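Local coordinates for protein trehalose-6-phosphate phosphatase (Cryptococcus neoformans, PDB 5DX9) that belongs to the trehalose-phosphatase family of the HAD superfamily and binds a magnesium ion and a glycan, at residues H40-E45 against E74-H79; A53-P58 against D81-S86. One frame throughout, in Å; residues are numbered along the deposited sequence.

Both contacts lie in the α/β core domain of the HAD fold, and both involve the region of helix 45-56. Contact 1 sits at its beginning, where the preceding loop meets the end of helix 70-77; contact 2 sits at its end, where it meets the approach to strand 84-87. Contact 1 is partly buried and joins a valine and a proline of the loop to two aromatic rings, close to the sugar pocket. Contact 2 is smaller and more buried, built on a cysteine against a leucine and the aliphatic start of an arginine, farther from that pocket. No hydrogen bond crosses either one. They touch each other where Trp-77 CB packs against Leu-83 CD2 at 3.6 Å.

Contact 1: H40-E45 against E74-H79; sequences HAVPTE and EEHWGH
Pro-43 and Trp-77 meet where the loop after strand 21-25 of the HAD-type α/β core passes the end of helix 70-77. The pyrrolidine and the indole run past one another head to tail, with the proline ring over the benzo part: Pro-43 CB comes to 3.5 Å from Trp-77 CZ2, while Pro-43 CG stands 3.6 Å above the indole plane, displaced toward its rim. A proline suits this place because its closed ring is compact and rigid and, having no backbone N-H, it leaves no donor that would need an acceptor in this apolar spot. Trp-77 CG is anti to its own carbonyl carbon (chi1 -65°), which, with chi2 at 112°, carries the far end of the ring back to the loop although its CA-CB bond does not aim there. The Trp-77 side chain also meets the ring of Tyr-27, the planes about 80° apart, and touches Thr-47 and Ile-51, so the large indole bridges the loop and helix 45-56.

His-76 meets the CD end of the same proline ring, its CB lying 3.9 Å from Pro-43 CD. The aliphatic Glu-75 CG lies 3.9 Å above the centre of the imidazole, and Phe-72 meets it edge-to-face, so the ring is restrained by its own helix as well. Ala-41, the centre of an inverse gamma turn, touches the bound alpha-D-glucopyranose, which places this loop at the ligand pocket. From the proline the imidazole continues outward to Val-42, whose CG1 touches His-76 NE2 at 3.3 Å, an apolar carbon against a ring nitrogen and not a hydrogen bond.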
ATOM      1  N   HIS A  40      13.415   9.208  -9.527  1.00 51.56           N
ATOM      2  CA  HIS A  40      12.980  10.563  -9.845  1.00 51.22           C
ATOM      3  C   HIS A  40      11.546  10.856  -9.391  1.00 55.78           C
ATOM      4  O   HIS A  40      11.039  11.964  -9.590  1.00 53.47           O
ATOM      5  CB  HIS A  40      13.103  10.810 -11.347  1.00 47.43           C
ATOM      6  CG  HIS A  40      14.510  10.702 -11.853  1.00 56.43           C
ATOM      7  ND1 HIS A  40      15.559  10.306 -11.063  1.00 57.30           N
ATOM      8  CD2 HIS A  40      15.025  10.944 -13.086  1.00 56.75           C
ATOM      9  CE1 HIS A  40      16.673  10.306 -11.780  1.00 58.84           C
ATOM     10  NE2 HIS A  40      16.378  10.687 -13.002  1.00 61.57           N
ATOM     11  N   ALA A  41      10.899   9.867  -8.780  1.00 53.67           N
ATOM     12  CA  ALA A  41       9.523  10.028  -8.314  1.00 49.02           C
ATOM     13  C   ALA A  41       9.471  10.784  -6.989  1.00 51.52           C
ATOM     14  O   ALA A  41       9.018  10.250  -5.976  1.00 49.51           O
ATOM     15  CB  ALA A  41       8.853   8.672  -8.177  1.00 45.93           C
ATOM     16  N   VAL A  42       9.936  12.028  -7.002  1.00 51.97           N
ATOM     17  CA  VAL A  42       9.989  12.833  -5.787  1.00 56.24           C
ATOM     18  C   VAL A  42       8.724  13.675  -5.618  1.00 56.59           C
ATOM     19  O   VAL A  42       8.224  14.256  -6.582  1.00 56.23           O
ATOM     20  CB  VAL A  42      11.221  13.756  -5.779  1.00 55.94           C
ATOM     21  CG1 VAL A  42      12.493  12.935  -5.966  1.00 56.75           C
ATOM     22  CG2 VAL A  42      11.103  14.815  -6.864  1.00 56.21           C
ATOM     23  N   PRO A  43       8.203  13.741  -4.384  1.00 53.56           N
ATOM     24  CA  PRO A  43       6.960  14.471  -4.118  1.00 59.66           C
ATOM     25  C   PRO A  43       7.113  15.969  -4.349  1.00 57.94           C
ATOM     26  O   PRO A  43       8.165  16.537  -4.055  1.00 56.28           O
ATOM     27  CB  PRO A  43       6.683  14.167  -2.639  1.00 53.13           C
ATOM     28  CG  PRO A  43       8.019  13.864  -2.064  1.00 56.74           C
ATOM     29  CD  PRO A  43       8.791  13.178  -3.156  1.00 53.78           C
ATOM     30  N   THR A  44       6.069  16.595  -4.882  1.00 59.16           N
ATOM     31  CA  THR A  44       6.081  18.030  -5.129  1.00 58.36           C
ATOM     32  C   THR A  44       5.993  18.791  -3.814  1.00 58.70           C
ATOM     33  O   THR A  44       5.880  18.189  -2.747  1.00 57.70           O
ATOM     34  CB  THR A  44       4.917  18.460  -6.033  1.00 56.93           C
ATOM     35  OG1 THR A  44       3.677  18.233  -5.352  1.00 57.59           O
ATOM     36  CG2 THR A  44       4.931  17.670  -7.331  1.00 56.40           C
ATOM     37  N   GLU A  45       6.039  20.117  -3.895  1.00 58.66           N
ATOM     38  CA  GLU A  45       5.923  20.949  -2.706  1.00 62.86           C
ATOM     39  C   GLU A  45       4.515  20.857  -2.126  1.00 59.66           C
ATOM     40  O   GLU A  45       4.340  20.652  -0.926  1.00 58.32           O
ATOM     41  CB  GLU A  45       6.270  22.404  -3.029  1.00 65.10           C
ATOM     42  CG  GLU A  45       6.942  23.134  -1.883  1.00 69.13           C
ATOM     43  CD  GLU A  45       8.203  22.430  -1.422  1.00 76.04           C
ATOM     44  OE1 GLU A  45       9.116  22.239  -2.258  1.00 75.62           O
ATOM     45  OE2 GLU A  45       8.275  22.053  -0.230  1.00 74.56           O
ATOM     46  N   GLU A  74      12.177   6.890   3.449  1.00 58.55           N
ATOM     47  CA  GLU A  74      12.816   7.713   4.474  1.00 59.73           C
ATOM     48  C   GLU A  74      13.387   8.998   3.886  1.00 58.07           C
ATOM     49  O   GLU A  74      13.242  10.074   4.467  1.00 60.26           O
ATOM     50  CB  GLU A  74      13.923   6.928   5.181  1.00 55.80           C
ATOM     51  CG  GLU A  74      13.479   6.256   6.470  1.00 60.84           C
ATOM     52  CD  GLU A  74      13.243   7.248   7.600  1.00 69.00           C
ATOM     53  OE1 GLU A  74      12.603   6.866   8.604  1.00 71.85           O
ATOM     54  OE2 GLU A  74      13.701   8.408   7.489  1.00 65.30           O
ATOM     55  N   GLU A  75      14.033   8.877   2.731  1.00 58.05           N
ATOM     56  CA  GLU A  75      14.680  10.016   2.093  1.00 57.81           C
ATOM     57  C   GLU A  75      13.717  11.165   1.834  1.00 60.28           C
ATOM     58  O   GLU A  75      14.081  12.330   1.976  1.00 64.08           O
ATOM     59  CB  GLU A  75      15.334   9.594   0.773  1.00 56.17           C
ATOM     60  CG  GLU A  75      15.821  10.770  -0.072  1.00 59.41           C
ATOM     61  CD  GLU A  75      16.754  10.350  -1.199  1.00 64.96           C
ATOM     62  OE1 GLU A  75      17.389   9.281  -1.080  1.00 65.97           O
ATOM     63  OE2 GLU A  75      16.853  11.090  -2.202  1.00 63.22           O
ATOM     64  N   HIS A  76      12.488  10.837   1.450  1.00 57.87           N
ATOM     65  CA  HIS A  76      11.544  11.861   1.024  1.00 57.21           C
ATOM     66  C   HIS A  76      10.424  12.102   2.026  1.00 54.38           C
ATOM     67  O   HIS A  76       9.692  13.080   1.906  1.00 56.69           O
ATOM     68  CB  HIS A  76      10.941  11.493  -0.334  1.00 57.75           C
ATOM     69  CG  HIS A  76      11.941  11.455  -1.450  1.00 58.27           C
ATOM     70  ND1 HIS A  76      12.304  10.288  -2.083  1.00 58.23           N
ATOM     71  CD2 HIS A  76      12.655  12.442  -2.041  1.00 58.14           C
ATOM     72  CE1 HIS A  76      13.200  10.553  -3.019  1.00 56.80           C
ATOM     73  NE2 HIS A  76      13.428  11.859  -3.011  1.00 59.74           N
ATOM     74  N   TRP A  77      10.284  11.224   3.014  1.00 56.28           N
ATOM     75  CA  TRP A  77       9.184  11.354   3.970  1.00 56.95           C
ATOM     76  C   TRP A  77       9.619  11.215   5.424  1.00 56.56           C
ATOM     77  O   TRP A  77       8.833  11.473   6.335  1.00 57.89           O
ATOM     78  CB  TRP A  77       8.092  10.320   3.668  1.00 54.76           C
ATOM     79  CG  TRP A  77       7.411  10.537   2.351  1.00 54.81           C
ATOM     80  CD1 TRP A  77       7.484   9.736   1.249  1.00 53.40           C
ATOM     81  CD2 TRP A  77       6.563  11.637   1.992  1.00 55.97           C
ATOM     82  NE1 TRP A  77       6.730  10.264   0.229  1.00 50.81           N
ATOM     83  CE2 TRP A  77       6.156  11.432   0.659  1.00 55.95           C
ATOM     84  CE3 TRP A  77       6.105  12.772   2.670  1.00 55.59           C
ATOM     85  CZ2 TRP A  77       5.314  12.319  -0.010  1.00 52.76           C
ATOM     86  CZ3 TRP A  77       5.269  13.653   2.004  1.00 53.00           C
ATOM     87  CH2 TRP A  77       4.881  13.420   0.678  1.00 55.24           C
ATOM     88  N   GLY A  78      10.868  10.812   5.641  1.00 58.97           N
ATOM     89  CA  GLY A  78      11.376  10.584   6.983  1.00 56.83           C
ATOM     90  C   GLY A  78      11.365  11.824   7.855  1.00 56.54           C
ATOM     91  O   GLY A  78      11.462  11.733   9.078  1.00 55.66           O
ATOM     92  N   HIS A  79      11.236  12.986   7.222  1.00 58.74           N
ATOM     93  CA  HIS A  79      11.250  14.258   7.936  1.00 59.79           C
ATOM     94  C   HIS A  79       9.918  14.560   8.627  1.00 60.62           C
ATOM     95  O   HIS A  79       9.825  15.498   9.422  1.00 58.51           O
ATOM     96  CB  HIS A  79      11.603  15.394   6.982  1.00 56.49           C
ATOM     97  CG  HIS A  79      10.509  15.735   6.018  1.00 58.10           C
ATOM     98  ND1 HIS A  79      10.214  14.953   4.922  1.00 59.43           N
ATOM     99  CD2 HIS A  79       9.647  16.776   5.985  1.00 57.74           C
ATOM    100  CE1 HIS A  79       9.212  15.499   4.257  1.00 61.78           C
ATOM    101  NE2 HIS A  79       8.849  16.606   4.878  1.00 61.65           N
TER

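Contact 2: A53-P58 against D81-S86; sequences ALCKDP and DRLGLS
The carboxylate of Asp-57 is held twice, OD2 by a salt bridge to Arg-21 NH2 and OD1 by the backbone N of Lys-59, which probably steadies the chain as it leaves the helix, just beyond the place where Cys-55 touches Arg-82. This is the last turn of helix 45-56, part of the β-α-β crossover between strands 21-25 and 60-65 in the HAD-type α/β core, facing the lead-in to strand 84-87. The CB atoms of Cys-55 and Arg-82 lie 3.9 Å apart, and Arg-82 CB also lies 3.8 Å from Cys-55 O, with the aliphatic root of the arginine as the apolar surface. Bends at chi2 and chi3 then take its guanidinium away from the helix, which suits a charged residue at the protein surface that also touches Pro-96.

Deeper in, the small, polarisable thiol of Cys-55 fits between helix and sheet, where both it and Leu-83 rest on Val-62 of strand 60-65. The backbone of Leu-83 sets its CB 3.7 Å from Cys-55 SG. Its extended chi1 of 177° and chi2 of 60° then bring CD1 to 4.1 Å from Cys-55 SG.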
ATOM      1  N   ALA A  53       0.258  18.462   6.775  1.00 53.90           N
ATOM      2  CA  ALA A  53      -0.903  18.980   7.492  1.00 52.79           C
ATOM      3  C   ALA A  53      -1.764  17.853   8.051  1.00 55.32           C
ATOM      4  O   ALA A  53      -2.288  17.954   9.160  1.00 56.98           O
ATOM      5  CB  ALA A  53      -1.729  19.873   6.582  1.00 52.88           C
ATOM      6  N   LEU A  54      -1.903  16.780   7.277  1.00 54.48           N
ATOM      7  CA  LEU A  54      -2.679  15.622   7.702  1.00 51.69           C
ATOM      8  C   LEU A  54      -2.040  14.955   8.912  1.00 52.89           C
ATOM      9  O   LEU A  54      -2.735  14.470   9.802  1.00 53.97           O
ATOM     10  CB  LEU A  54      -2.814  14.609   6.561  1.00 54.34           C
ATOM     11  CG  LEU A  54      -3.572  15.034   5.303  1.00 51.59           C
ATOM     12  CD1 LEU A  54      -3.694  13.859   4.343  1.00 47.62           C
ATOM     13  CD2 LEU A  54      -4.943  15.582   5.662  1.00 47.87           C
ATOM     14  N   CYS A  55      -0.712  14.929   8.936  1.00 56.69           N
ATOM     15  CA  CYS A  55       0.022  14.353  10.057  1.00 57.85           C
ATOM     16  C   CYS A  55      -0.036  15.267  11.280  1.00 58.30           C
ATOM     17  O   CYS A  55      -0.036  14.798  12.418  1.00 57.96           O
ATOM     18  CB  CYS A  55       1.477  14.086   9.664  1.00 58.36           C
ATOM     19  SG  CYS A  55       1.688  12.783   8.428  1.00 58.21           S
ATOM     20  N   LYS A  56      -0.088  16.573  11.030  1.00 57.63           N
ATOM     21  CA  LYS A  56      -0.168  17.575  12.090  1.00 59.86           C
ATOM     22  C   LYS A  56      -1.406  17.386  12.967  1.00 58.57           C
ATOM     23  O   LYS A  56      -1.396  17.726  14.150  1.00 60.40           O
ATOM     24  CB  LYS A  56      -0.166  18.981  11.482  1.00 62.02           C
ATOM     25  CG  LYS A  56      -0.466  20.107  12.464  1.00 68.25           C
ATOM     26  CD  LYS A  56       0.787  20.590  13.184  1.00 71.57           C
ATOM     27  CE  LYS A  56       0.466  21.726  14.155  1.00 74.01           C
ATOM     28  NZ  LYS A  56      -0.122  22.919  13.471  1.00 71.34           N
ATOM     29  N   ASP A  57      -2.468  16.841  12.383  1.00 57.52           N
ATOM     30  CA  ASP A  57      -3.699  16.583  13.121  1.00 54.36           C
ATOM     31  C   ASP A  57      -3.572  15.316  13.961  1.00 57.94           C
ATOM     32  O   ASP A  57      -3.339  14.230  13.430  1.00 58.97           O
ATOM     33  CB  ASP A  57      -4.888  16.467  12.162  1.00 55.24           C
ATOM     34  CG  ASP A  57      -6.226  16.387  12.882  1.00 55.75           C
ATOM     35  OD1 ASP A  57      -6.251  16.167  14.113  1.00 55.20           O
ATOM     36  OD2 ASP A  57      -7.265  16.536  12.207  1.00 55.64           O
ATOM     37  N   PRO A  58      -3.726  15.455  15.285  1.00 57.20           N
ATOM     38  CA  PRO A  58      -3.703  14.319  16.215  1.00 57.60           C
ATOM     39  C   PRO A  58      -4.856  13.347  15.975  1.00 54.78           C
ATOM     40  O   PRO A  58      -4.796  12.201  16.411  1.00 56.71           O
ATOM     41  CB  PRO A  58      -3.831  14.988  17.588  1.00 59.20           C
ATOM     42  CG  PRO A  58      -3.371  16.396  17.374  1.00 59.16           C
ATOM     43  CD  PRO A  58      -3.812  16.745  15.989  1.00 56.42           C
ATOM     44  N   ASP A  81       7.564  13.462  11.346  1.00 60.16           N
ATOM     45  CA  ASP A  81       7.660  12.635  12.540  1.00 61.23           C
ATOM     46  C   ASP A  81       6.423  11.779  12.786  1.00 59.66           C
ATOM     47  O   ASP A  81       6.517  10.732  13.414  1.00 59.78           O
ATOM     48  CB  ASP A  81       7.922  13.512  13.766  1.00 64.94           C
ATOM     49  CG  ASP A  81       8.113  12.697  15.031  1.00 68.83           C
ATOM     50  OD1 ASP A  81       8.886  11.714  14.994  1.00 72.03           O
ATOM     51  OD2 ASP A  81       7.480  13.030  16.054  1.00 69.55           O
ATOM     52  N   ARG A  82       5.267  12.220  12.302  1.00 58.35           N
ATOM     53  CA  ARG A  82       4.019  11.513  12.579  1.00 58.52           C
ATOM     54  C   ARG A  82       3.583  10.604  11.428  1.00 57.18           C
ATOM     55  O   ARG A  82       2.575   9.903  11.527  1.00 57.63           O
ATOM     56  CB  ARG A  82       2.907  12.516  12.899  1.00 59.03           C
ATOM     57  CG  ARG A  82       3.044  13.209  14.250  1.00 61.33           C
ATOM     58  CD  ARG A  82       2.446  12.372  15.376  1.00 62.14           C
ATOM     59  NE  ARG A  82       3.373  11.364  15.885  1.00 63.24           N
ATOM     60  CZ  ARG A  82       2.995  10.229  16.469  1.00 64.32           C
ATOM     61  NH1 ARG A  82       1.705   9.946  16.603  1.00 61.06           N
ATOM     62  NH2 ARG A  82       3.907   9.371  16.907  1.00 63.43           N
ATOM     63  N   LEU A  83       4.345  10.608  10.340  1.00 56.85           N
ATOM     64  CA  LEU A  83       4.000   9.794   9.179  1.00 55.11           C
ATOM     65  C   LEU A  83       4.547   8.376   9.282  1.00 55.71           C
ATOM     66  O   LEU A  83       5.759   8.162   9.241  1.00 58.42           O
ATOM     67  CB  LEU A  83       4.514  10.445   7.897  1.00 52.31           C
ATOM     68  CG  LEU A  83       4.274   9.625   6.629  1.00 53.19           C
ATOM     69  CD1 LEU A  83       2.787   9.391   6.418  1.00 46.63           C
ATOM     70  CD2 LEU A  83       4.896  10.312   5.423  1.00 49.35           C
ATOM     71  N   GLY A  84       3.645   7.409   9.417  1.00 52.33           N
ATOM     72  CA  GLY A  84       4.025   6.009   9.390  1.00 54.79           C
ATOM     73  C   GLY A  84       4.439   5.612   7.987  1.00 53.21           C
ATOM     74  O   GLY A  84       4.015   6.233   7.011  1.00 51.67           O
ATOM     75  N   LEU A  85       5.272   4.582   7.878  1.00 50.92           N
ATOM     76  CA  LEU A  85       5.751   4.140   6.574  1.00 55.09           C
ATOM     77  C   LEU A  85       5.808   2.617   6.478  1.00 56.13           C
ATOM     78  O   LEU A  85       6.387   1.950   7.336  1.00 58.04           O
ATOM     79  CB  LEU A  85       7.130   4.736   6.282  1.00 51.79           C
ATOM     80  CG  LEU A  85       7.217   6.260   6.193  1.00 53.40           C
ATOM     81  CD1 LEU A  85       8.660   6.706   6.007  1.00 54.78           C
ATOM     82  CD2 LEU A  85       6.349   6.784   5.060  1.00 53.61           C
ATOM     83  N   SER A  86       5.193   2.074   5.434  1.00 50.02           N
ATOM     84  CA  SER A  86       5.260   0.645   5.168  1.00 50.03           C
ATOM     85  C   SER A  86       5.952   0.422   3.827  1.00 52.18           C
ATOM     86  O   SER A  86       5.559   0.998   2.813  1.00 50.86           O
ATOM     87  CB  SER A  86       3.865   0.022   5.176  1.00 46.86           C
ATOM     88  OG  SER A  86       3.936  -1.391   5.099  1.00 49.72           O
TER